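Local coordinates for protein intracellular protease/amidase (Salmonella enterica subsp. enterica serovar Typhimurium, PDB 4K2H) that is of unknown function but binds zinc and may act as a peptidase, as its DJ-1/PfpI family assignment suggests, at residues A[9-13]-A[77-82]; A[100-106]-A[149-155]; A[160-165]-A[184-188]. The protein carries 1 engineered substitution. All blocks are in the same frame, centred on the assembly; numbering follows the deposited sequence.

Contact 1: A[9-13]-A[77-82]; sequences VLLAP and QGSANL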
# COMPACT_ATOMS: atom_id res chain seq x y z
N VAL A 9 3.69 -14.07 0.47
CA VAL A 9 4.19 -12.81 1.01
C VAL A 9 4.34 -13.07 2.50
O VAL A 9 3.38 -13.43 3.18
CB VAL A 9 3.22 -11.64 0.76
CG1 VAL A 9 3.72 -10.33 1.37
CG2 VAL A 9 2.98 -11.46 -0.72
N LEU A 10 5.56 -12.95 3.00
CA LEU A 10 5.80 -13.26 4.40
C LEU A 10 5.56 -12.02 5.24
O LEU A 10 6.07 -10.94 4.96
CB LEU A 10 7.24 -13.77 4.63
CG LEU A 10 7.67 -14.98 3.79
CD1 LEU A 10 9.00 -15.50 4.29
CD2 LEU A 10 6.64 -16.09 3.80
N LEU A 11 4.78 -12.21 6.30
CA LEU A 11 4.39 -11.11 7.16
C LEU A 11 4.86 -11.34 8.60
O LEU A 11 4.21 -12.04 9.34
CB LEU A 11 2.87 -10.93 7.13
CG LEU A 11 2.21 -10.58 5.80
CD1 LEU A 11 0.74 -10.26 6.02
CD2 LEU A 11 2.90 -9.44 5.06
N ALA A 12 5.96 -10.71 8.99
CA ALA A 12 6.43 -10.80 10.37
C ALA A 12 5.95 -9.56 11.16
O ALA A 12 5.56 -8.57 10.55
CB ALA A 12 7.94 -10.91 10.41
N PRO A 13 5.98 -9.60 12.50
CA PRO A 13 5.53 -8.39 13.23
C PRO A 13 6.40 -7.22 12.84
O PRO A 13 7.62 -7.36 12.78
CB PRO A 13 5.67 -8.80 14.73
CG PRO A 13 5.45 -10.28 14.70
CD PRO A 13 6.14 -10.74 13.43
N GLN A 77 11.72 -3.64 12.26
CA GLN A 77 11.44 -4.86 13.02
C GLN A 77 10.97 -6.00 12.14
O GLN A 77 11.16 -7.14 12.49
CB GLN A 77 10.40 -4.64 14.12
CG GLN A 77 10.94 -3.86 15.31
CD GLN A 77 11.13 -2.42 14.96
OE1 GLN A 77 10.17 -1.75 14.59
NE2 GLN A 77 12.36 -1.95 15.03
N GLY A 78 10.30 -5.71 11.05
CA GLY A 78 9.81 -6.77 10.21
C GLY A 78 10.98 -7.60 9.72
O GLY A 78 10.98 -8.81 9.81
N SER A 79 12.00 -6.94 9.20
CA SER A 79 13.09 -7.68 8.61
C SER A 79 13.96 -8.33 9.72
O SER A 79 14.36 -9.47 9.57
CB SER A 79 13.84 -6.80 7.61
OG SER A 79 14.38 -5.69 8.27
N ALA A 80 14.12 -7.68 10.86
CA ALA A 80 14.77 -8.33 12.01
C ALA A 80 14.00 -9.56 12.48
O ALA A 80 14.61 -10.57 12.82
CB ALA A 80 14.95 -7.34 13.18
N ASN A 81 12.67 -9.49 12.49
CA ASN A 81 11.89 -10.63 12.94
C ASN A 81 11.90 -11.75 11.88
O ASN A 81 11.94 -12.93 12.23
CB ASN A 81 10.46 -10.23 13.31
CG ASN A 81 10.40 -9.40 14.58
OD1 ASN A 81 11.19 -9.57 15.50
ND2 ASN A 81 9.43 -8.48 14.64
N LEU A 82 11.89 -11.42 10.59
CA LEU A 82 12.11 -12.48 9.57
C LEU A 82 13.45 -13.18 9.79
O LEU A 82 13.51 -14.40 9.80
CB LEU A 82 12.07 -11.92 8.14
CG LEU A 82 10.71 -11.48 7.63
CD1 LEU A 82 10.80 -10.75 6.31
CD2 LEU A 82 9.77 -12.65 7.51
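The end of strand 6-11 and the loop that follows it run past the side of helix 76-83, and the two backbones are closest at Ala-12 and Gly-78, whose CA atoms are 5.3 Å apart. Gln-77 opens the helical segment with little to offer across the gap: its backbone O lies near the carbonyl of Pro-13, while the end of its side chain leads away. At Gly-78 the helix backbone itself meets the loop. Gly-78 CA makes a CA-H...O contact of 3.4 Å with Pro-13 O, and Ala-12 CB rests 3.7 Å from Gly-78 O. Ser-79 faces the other way, where its OG hydrogen-bonds with Ser-107 and with the carbonyl of Gly-75. One turn on from Gln-77, Asn-81 (chi1 m) supplies the polar link: its ND2 donates to Pro-13 O at 2.8 Å, fastening the loop just past the strand to the helix, and its CB packs 3.9 Å from Ala-12 CB. At the end of the segment, Leu-82 CD2 lies 4.0 Å from Leu-10 CB and 3.8 Å from Ala-12 CB, the two residues of this strand-to-loop run whose CA-CB bonds point toward the helix, and Val-88 of helix 86-97 touches both leucines. The contact joins the loop after strand 6-11 to the helix that follows strand 69-72, its parallel neighbour in the sheet, at the C-terminal edge of an alpha/beta sandwich of the DJ-1/PfpI type, with the side-chain position of Gly-78 about 7 Å from the side chain of the zinc ligand Glu-16.

Contact 2: A[100-106]-A[149-155]; sequences KLICPIA and NLISGKG. Engineered in segment 100-106: Ala-106 (natural residue Cys).
Segments 100-106 and 149-155 form a parallel strand pair, 101-104 beside 150-153, with axes 4.8 Å apart at closest approach and 14° between their directions. The register sets Ile-102 beside Leu-150, Cys-103 beside Ile-151 and Ile-105 beside Gly-153, the last pair with CA atoms 4.4 Å apart. Residues 100-105 are extended, as are 150-153 between Asn-149 (psi 13°) and Lys-154 (psi -42°). Ala-106, engineered in place of cysteine, turns to phi 64°, psi -124°, consistent with the nucleophile elbow of DJ-1 relatives.

Four backbone hydrogen bonds join the pair: Ile-102 N to Asn-149 O (2.8 Å), Ile-151 N to Ile-102 O, Gly-153 N to Pro-104 O and Ala-106 N to Gly-153 O (each 2.9 Å). Pro-104 has no amide hydrogen to give Ile-151 O, which instead meets Cys-103 CA in a CA-H...O contact of 3.0 Å and lies 3.4 Å from Pro-104 CD. Asn-149, chi1 p, adds a side-chain bond from ND2 to Lys-100 O (2.6 Å).

Apolar contacts line both faces. On one, Leu-150 (chi1 t, chi2 p) brings CD1 to Pro-104 CD (3.8 Å) and Ile-102 CB (4.1 Å). On the other, Ile-151 CB lies 4.2 Å from Cys-103 SG and Ile-151 CD1 4.3 Å from Leu-101 CD1.

Strand 150-153 thus continues the main parallel sheet beyond strand 101-104, whose other edge bonds to strand 69-72. Helix 108-114 covers Ile-102, Pro-104 and Leu-150, helix 159-171 covers Leu-101, Cys-103 and Ile-151, and strand 144-147 pairs antiparallel with strand 150-153.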
# COMPACT_ATOMS: atom_id res chain seq x y z
N LYS A 100 13.15 -21.01 -7.27
CA LYS A 100 11.99 -20.09 -7.21
C LYS A 100 12.46 -18.66 -6.97
O LYS A 100 13.61 -18.43 -6.54
CB LYS A 100 10.99 -20.51 -6.16
CG LYS A 100 10.59 -21.96 -6.26
CD LYS A 100 10.28 -22.33 -7.71
CE LYS A 100 9.53 -23.64 -7.78
NZ LYS A 100 9.24 -23.99 -9.18
N LEU A 101 11.59 -17.70 -7.27
CA LEU A 101 11.95 -16.29 -7.11
C LEU A 101 11.94 -15.83 -5.62
O LEU A 101 10.98 -16.03 -4.87
CB LEU A 101 11.04 -15.39 -7.97
CG LEU A 101 10.93 -15.73 -9.47
CD1 LEU A 101 9.94 -14.80 -10.17
CD2 LEU A 101 12.30 -15.67 -10.14
N ILE A 102 13.04 -15.22 -5.21
CA ILE A 102 13.19 -14.64 -3.88
C ILE A 102 13.22 -13.15 -4.07
O ILE A 102 14.10 -12.60 -4.78
CB ILE A 102 14.48 -15.09 -3.22
CG1 ILE A 102 14.62 -16.61 -3.33
CG2 ILE A 102 14.58 -14.58 -1.79
CD1 ILE A 102 13.46 -17.39 -2.75
N CYS A 103 12.26 -12.49 -3.46
CA CYS A 103 11.96 -11.12 -3.79
C CYS A 103 11.89 -10.25 -2.55
O CYS A 103 10.78 -9.93 -2.05
CB CYS A 103 10.64 -11.05 -4.52
SG CYS A 103 10.47 -12.23 -5.86
N PRO A 104 13.07 -9.83 -2.07
CA PRO A 104 13.18 -8.88 -0.99
C PRO A 104 13.06 -7.45 -1.42
O PRO A 104 13.52 -7.06 -2.52
CB PRO A 104 14.58 -9.12 -0.46
CG PRO A 104 15.35 -9.47 -1.68
CD PRO A 104 14.39 -10.39 -2.42
N ILE A 105 12.45 -6.65 -0.55
CA ILE A 105 12.39 -5.24 -0.75
C ILE A 105 12.92 -4.47 0.44
O ILE A 105 12.79 -4.88 1.62
CB ILE A 105 10.96 -4.80 -1.14
CG1 ILE A 105 10.85 -3.27 -1.11
CG2 ILE A 105 9.91 -5.38 -0.24
CD1 ILE A 105 10.06 -2.72 -2.28
N ALA A 106 13.56 -3.35 0.13
CA ALA A 106 13.99 -2.37 1.15
C ALA A 106 15.03 -2.99 2.09
O ALA A 106 16.04 -3.46 1.60
CB ALA A 106 12.79 -1.80 1.91
N ASN A 149 17.31 -15.89 -9.85
CA ASN A 149 16.00 -15.96 -9.22
C ASN A 149 15.83 -14.95 -8.03
O ASN A 149 14.89 -15.04 -7.25
CB ASN A 149 15.73 -17.40 -8.77
CG ASN A 149 16.73 -17.89 -7.73
OD1 ASN A 149 17.94 -17.63 -7.85
ND2 ASN A 149 16.24 -18.60 -6.69
N LEU A 150 16.76 -14.00 -7.93
CA LEU A 150 16.72 -12.97 -6.89
C LEU A 150 16.30 -11.67 -7.53
O LEU A 150 17.00 -11.16 -8.44
CB LEU A 150 18.10 -12.82 -6.27
CG LEU A 150 18.17 -11.85 -5.09
CD1 LEU A 150 17.34 -12.29 -3.87
CD2 LEU A 150 19.64 -11.72 -4.74
N ILE A 151 15.12 -11.18 -7.14
CA ILE A 151 14.58 -9.91 -7.60
C ILE A 151 14.41 -9.02 -6.36
O ILE A 151 13.57 -9.29 -5.49
CB ILE A 151 13.20 -10.12 -8.29
CG1 ILE A 151 13.34 -11.07 -9.47
CG2 ILE A 151 12.60 -8.79 -8.75
CD1 ILE A 151 12.13 -11.15 -10.38
N SER A 152 15.21 -7.96 -6.28
CA SER A 152 15.19 -7.07 -5.12
C SER A 152 14.68 -5.70 -5.49
O SER A 152 14.76 -5.28 -6.64
CB SER A 152 16.59 -6.98 -4.49
OG SER A 152 17.59 -6.63 -5.45
N GLY A 153 14.14 -5.01 -4.51
CA GLY A 153 13.48 -3.72 -4.68
C GLY A 153 14.14 -2.79 -3.70
O GLY A 153 14.46 -3.19 -2.61
N LYS A 154 14.41 -1.56 -4.10
CA LYS A 154 15.22 -0.67 -3.28
C LYS A 154 14.49 -0.11 -2.08
O LYS A 154 15.06 0.01 -0.99
CB LYS A 154 15.79 0.47 -4.14
CG LYS A 154 16.57 1.49 -3.32
CD LYS A 154 17.43 2.39 -4.21
CE LYS A 154 17.97 3.55 -3.39
NZ LYS A 154 18.80 4.47 -4.18
N GLY A 155 13.24 0.29 -2.28
CA GLY A 155 12.44 0.82 -1.19
C GLY A 155 11.03 1.17 -1.64
O GLY A 155 10.69 0.97 -2.80

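Contact 3: A[160-165]-A[184-188]; sequences FDFALT and IYYPW
Trp-188, Leu-164 and Tyr-186 dominate this contact, in which the C-terminal tail folds back over helix 159-171. Helix 174-183 ends in a Schellman motif, with Tyr-185 at positive phi (72°), and Tyr-186 and Pro-187 then run extended, so that Tyr-186 and Trp-188 both point toward the helix while Pro-187 points away. The nearest CA pairs are Asp-161 with Trp-188 (7.2 Å) and Phe-160 with Tyr-186 (7.8 Å). Trp-188 (chi1 t, chi2 89°) lays its indole over Leu-164: Leu-164 CB sits 3.6 Å from the centroid of the five-membered ring, 12° off its normal, in a CH-pi contact. At the ring edge, Trp-188 NE1 makes a weak hydrogen bond of 3.3 Å to Asp-161 OD1, and the terminal carboxylate forms a salt bridge with Arg-178. The tail thus packs on the two C-terminal helices, 159-171 and 174-183, of this DJ-1/PfpI-type fold. Leu-164 (chi1 m, chi2 t) reaches both aromatics, its CD1 lying 3.6 Å from Trp-188 CG and 3.6 Å from Tyr-186 CD2. Tyr-186 (chi1 t, chi2 77°) receives Phe-160 CB over its face, 3.6 Å from the ring centroid; the two rings lie obliquely, centroids 5.1 Å apart. Beyond them Ile-184 CD1 meets Phe-160 CE1 at 4.0 Å, and Leu-156 of the second subunit packs on both Phe-160 and Ile-184.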
# COMPACT_ATOMS: atom_id res chain seq x y z
N PHE A 160 6.09 -0.03 -7.04
CA PHE A 160 5.34 -0.36 -8.25
C PHE A 160 6.26 -1.04 -9.25
O PHE A 160 5.91 -2.08 -9.82
CB PHE A 160 4.66 0.88 -8.84
CG PHE A 160 3.44 1.34 -8.06
CD1 PHE A 160 2.28 0.58 -8.04
CD2 PHE A 160 3.46 2.55 -7.36
CE1 PHE A 160 1.16 0.99 -7.33
CE2 PHE A 160 2.34 2.97 -6.64
CZ PHE A 160 1.19 2.19 -6.62
N ASP A 161 7.45 -0.47 -9.44
CA ASP A 161 8.40 -1.05 -10.38
C ASP A 161 8.75 -2.48 -9.95
O ASP A 161 8.78 -3.39 -10.80
CB ASP A 161 9.66 -0.18 -10.48
CG ASP A 161 10.51 -0.54 -11.69
OD1 ASP A 161 10.12 -1.47 -12.42
OD2 ASP A 161 11.57 0.10 -11.90
N PHE A 162 8.99 -2.67 -8.66
CA PHE A 162 9.30 -3.98 -8.09
C PHE A 162 8.19 -4.98 -8.35
O PHE A 162 8.45 -6.10 -8.82
CB PHE A 162 9.59 -3.81 -6.59
CG PHE A 162 9.62 -5.11 -5.80
CD1 PHE A 162 10.78 -5.87 -5.72
CD2 PHE A 162 8.49 -5.53 -5.11
CE1 PHE A 162 10.81 -7.05 -4.98
CE2 PHE A 162 8.51 -6.70 -4.36
CZ PHE A 162 9.68 -7.47 -4.32
N ALA A 163 6.96 -4.57 -8.04
CA ALA A 163 5.79 -5.43 -8.21
C ALA A 163 5.52 -5.76 -9.68
O ALA A 163 5.23 -6.91 -10.03
CB ALA A 163 4.57 -4.77 -7.57
N LEU A 164 5.59 -4.75 -10.56
CA LEU A 164 5.34 -4.99 -11.99
C LEU A 164 6.42 -5.91 -12.56
O LEU A 164 6.12 -6.86 -13.26
CB LEU A 164 5.19 -3.68 -12.75
CG LEU A 164 3.99 -2.85 -12.26
CD1 LEU A 164 4.11 -1.42 -12.74
CD2 LEU A 164 2.62 -3.41 -12.64
N THR A 165 7.67 -5.67 -12.19
CA THR A 165 8.77 -6.52 -12.66
C THR A 165 8.64 -7.96 -12.20
O THR A 165 8.78 -8.90 -13.00
CB THR A 165 10.13 -5.97 -12.20
OG1 THR A 165 10.23 -4.66 -12.72
CG2 THR A 165 11.29 -6.79 -12.75
N ILE A 184 -3.96 1.65 -13.88
CA ILE A 184 -3.81 2.38 -12.62
C ILE A 184 -2.96 3.65 -12.78
O ILE A 184 -2.67 4.34 -11.79
CB ILE A 184 -3.24 1.48 -11.48
CG1 ILE A 184 -1.88 0.89 -11.84
CG2 ILE A 184 -4.22 0.36 -11.17
CD1 ILE A 184 -1.02 0.52 -10.65
N TYR A 185 -2.56 3.96 -14.02
CA TYR A 185 -1.91 5.22 -14.35
C TYR A 185 -0.49 5.27 -13.82
O TYR A 185 -0.02 6.31 -13.40
CB TYR A 185 -2.76 6.40 -13.84
CG TYR A 185 -4.24 6.28 -14.18
CD1 TYR A 185 -4.67 6.36 -15.51
CD2 TYR A 185 -5.20 6.07 -13.20
CE1 TYR A 185 -6.01 6.25 -15.84
CE2 TYR A 185 -6.54 5.95 -13.51
CZ TYR A 185 -6.94 6.04 -14.83
OH TYR A 185 -8.27 5.94 -15.16
N TYR A 186 0.20 4.14 -13.83
CA TYR A 186 1.61 4.10 -13.50
C TYR A 186 2.48 3.90 -14.75
O TYR A 186 2.38 2.87 -15.38
CB TYR A 186 1.92 2.99 -12.50
CG TYR A 186 3.35 3.06 -12.04
CD1 TYR A 186 3.75 4.00 -11.09
CD2 TYR A 186 4.31 2.22 -12.57
CE1 TYR A 186 5.07 4.09 -10.68
CE2 TYR A 186 5.63 2.30 -12.14
CZ TYR A 186 6.00 3.23 -11.21
OH TYR A 186 7.30 3.31 -10.80
N PRO A 187 3.34 4.87 -15.09
CA PRO A 187 4.22 4.70 -16.25
C PRO A 187 5.26 3.58 -16.04
O PRO A 187 6.09 3.68 -15.13
CB PRO A 187 4.92 6.05 -16.36
CG PRO A 187 4.92 6.59 -14.96
CD PRO A 187 3.67 6.09 -14.31
N TRP A 188 5.19 2.54 -16.87
CA TRP A 188 6.06 1.35 -16.77
C TRP A 188 6.18 0.71 -18.17
O TRP A 188 5.24 0.68 -18.99
CB TRP A 188 5.50 0.34 -15.71
CG TRP A 188 6.35 -0.92 -15.49
CD1 TRP A 188 7.39 -1.08 -14.60
CD2 TRP A 188 6.25 -2.16 -16.21
NE1 TRP A 188 7.93 -2.35 -14.72
CE2 TRP A 188 7.25 -3.02 -15.70
CE3 TRP A 188 5.41 -2.62 -17.23
CZ2 TRP A 188 7.43 -4.32 -16.19
CZ3 TRP A 188 5.60 -3.91 -17.72
CH2 TRP A 188 6.60 -4.74 -17.20
OXT TRP A 188 7.24 0.18 -18.56

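Overall arrangement
Contacts 1 and 2 both reach the main parallel sheet, their centres 14 Å apart and without touching. Each comes near the zinc ligand Glu-16: the engineered Ala-106 of contact 2 has its side chain about 6 Å from that of Glu-16 and about 10 Å from a bound zinc. Contact 3 lies across the chain's centre from contact 1, 24 Å away between centres; the side chain of Ile-184 is about 8 Å from a bound zinc. It joins contact 2 through Phe-162, whose CZ packs 3.5 Å from Cys-103 O. Lys-154 of contact 2 forms a salt bridge with Asp-141 of its own chain and a cation-pi contact with Tyr-185 of the second subunit.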